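PDB 1W58: CELL division protein FTSZ homolog 1 from Methanocaldococcus jannaschii, which binds and hydrolyses GTP and polymerises in a GTP-dependent manner into the contractile Z ring at the site of cell division. Local coordinates for the interface of chains A and B. Residues are numbered along the deposited sequence; one frame, centred on the assembly and turned at random. Chains: chain A/B, CELL division protein FTSZ homolog 1.

The interface of chains A and B. Residues chain A 73, 86, 89, 93-94; chain B 29, 32-33.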
loop_
_atom_site.group_PDB
_atom_site.type_symbol
_atom_site.label_atom_id
_atom_site.label_comp_id
_atom_site.label_asym_id
_atom_site.label_seq_id
_atom_site.Cartn_x
_atom_site.Cartn_y
_atom_site.Cartn_z
ATOM N N ALA A 73 -4.147 24.313 -10.961
ATOM C CA ALA A 73 -2.940 24.445 -11.757
ATOM C C ALA A 73 -2.341 25.865 -11.847
ATOM O O ALA A 73 -1.120 26.051 -11.718
ATOM C CB ALA A 73 -3.201 23.906 -13.141
ATOM N N LEU A 86 0.656 18.521 -8.670
ATOM C CA LEU A 86 -0.726 18.842 -8.967
ATOM C C LEU A 86 -1.478 17.616 -8.488
ATOM O O LEU A 86 -1.313 16.536 -9.037
ATOM C CB LEU A 86 -0.931 19.023 -10.474
ATOM C CG LEU A 86 -2.319 19.458 -10.976
ATOM C CD1 LEU A 86 -2.601 20.895 -10.507
ATOM C CD2 LEU A 86 -2.357 19.371 -12.532
ATOM N N LYS A 89 -5.543 15.123 -10.278
ATOM C CA LYS A 89 -5.640 15.318 -11.723
ATOM C C LYS A 89 -6.848 14.695 -12.420
ATOM O O LYS A 89 -7.348 15.236 -13.402
ATOM C CB LYS A 89 -4.365 14.849 -12.420
ATOM C CG LYS A 89 -3.255 15.860 -12.255
ATOM C CD LYS A 89 -2.144 15.684 -13.254
ATOM C CE LYS A 89 -1.372 14.414 -13.015
ATOM N NZ LYS A 89 -0.152 14.388 -13.880
ATOM N N ARG A 93 -9.679 19.004 -12.428
ATOM C CA ARG A 93 -8.772 18.793 -13.550
ATOM C C ARG A 93 -7.820 19.943 -13.658
ATOM O O ARG A 93 -7.709 20.572 -14.703
ATOM C CB ARG A 93 -9.557 18.597 -14.845
ATOM C CG ARG A 93 -10.277 17.253 -14.906
ATOM C CD ARG A 93 -11.076 17.083 -16.193
ATOM N NE ARG A 93 -12.228 17.991 -16.258
ATOM C CZ ARG A 93 -12.928 18.243 -17.365
ATOM N NH1 ARG A 93 -12.597 17.658 -18.516
ATOM N NH2 ARG A 93 -13.962 19.082 -17.321
ATOM N N GLY A 94 -7.132 20.193 -12.549
ATOM C CA GLY A 94 -6.194 21.291 -12.462
ATOM C C GLY A 94 -6.995 22.566 -12.311
ATOM O O GLY A 94 -6.461 23.658 -12.411
ATOM N N LEU B 29 3.071 21.395 -16.350
ATOM C CA LEU B 29 1.785 21.810 -15.800
ATOM C C LEU B 29 0.915 22.500 -16.874
ATOM O O LEU B 29 -0.295 22.257 -16.943
ATOM C CB LEU B 29 2.019 22.756 -14.618
ATOM C CG LEU B 29 1.911 22.242 -13.177
ATOM C CD1 LEU B 29 1.810 20.727 -13.136
ATOM C CD2 LEU B 29 3.103 22.748 -12.387
ATOM N N TYR B 32 -0.481 19.974 -19.410
ATOM C CA TYR B 32 -1.590 19.224 -18.870
ATOM C C TYR B 32 -2.893 19.968 -19.126
ATOM O O TYR B 32 -3.911 19.359 -19.445
ATOM C CB TYR B 32 -1.428 19.028 -17.358
ATOM C CG TYR B 32 -2.641 18.387 -16.742
ATOM C CD1 TYR B 32 -2.871 17.019 -16.876
ATOM C CD2 TYR B 32 -3.588 19.153 -16.071
ATOM C CE1 TYR B 32 -4.012 16.431 -16.361
ATOM C CE2 TYR B 32 -4.737 18.575 -15.551
ATOM C CZ TYR B 32 -4.945 17.214 -15.697
ATOM O OH TYR B 32 -6.093 16.636 -15.186
ATOM N N LEU B 33 -2.870 21.286 -18.957
ATOM C CA LEU B 33 -4.081 22.053 -19.163
ATOM C C LEU B 33 -4.555 21.974 -20.623
ATOM O O LEU B 33 -5.751 22.126 -20.892
ATOM C CB LEU B 33 -3.861 23.511 -18.738
ATOM C CG LEU B 33 -3.746 23.749 -17.220
ATOM C CD1 LEU B 33 -3.408 25.193 -16.947
ATOM C CD2 LEU B 33 -5.054 23.383 -16.542
#
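B:Tyr32 reaches across to A:Lys89 and A:Leu86, setting the N-terminal helix of one FtsZ copy (residues 24-33) against the tubulin/FtsZ-type GTPase domain of another. B:Tyr32 and B:Leu33 follow B:Leu29 by three and four residues, so all three lie on one side of the helix. They meet the end of strand 83-86, the start of helix 73-77 and the loop carrying A:Lys89 to A:Gly94. B:Tyr32 has 86 Å² hidden by chain A, the largest share of the 274 Å² in this patch.

The polar contact is a hydrogen bond from the phenol OH of B:Tyr32 to the backbone carbonyl O of A:Lys89, 2.6 Å long. The angle at the carbonyl oxygen (C-O-OH) is about 126°, so the phenol approaches well off the C=O line.

The lysine side chain acts through its aliphatic part. A:Lys89 CD lies over one face of the B:Tyr32 ring, offset toward the CE1/CD1 rim and 4.0 Å from the centroid, a CH-pi contact; CE1 is its nearest ring atom, at 3.7 Å. The lysine chain bends at chi3 (-68°), directing CE and NZ away from the phenol end. At the ring edge, in plane, sits the carbonyl carbon of A:Arg93, 3.9 Å from B:Tyr32 CE2.

Apolar contacts flank the tyrosine. With CG anti to the backbone N (chi1 -176°), A:Leu86 sends CD2 to within 3.8 Å of B:Tyr32 CD2, the two side chains crossing nearly at right angles. This methyl shares the ring face with A:Lys89 CD, over the opposite CD2/CE2 rim. Bonded at its tip, covered on a face and flanked at an edge, the phenol should be limited in its rotation. B:Leu29 CD1 touches A:Leu86 CB more loosely, at 4.2 Å. At the end of the helix, A:Ala73 CB faces the branched end of B:Leu33, 3.9 Å from CD2 with CD1 almost as near. The deposited assembly holds three copies and this interface is not an exact two-fold; the structure alone does not show whether this helix-mediated contact serves the homodimer or filaments.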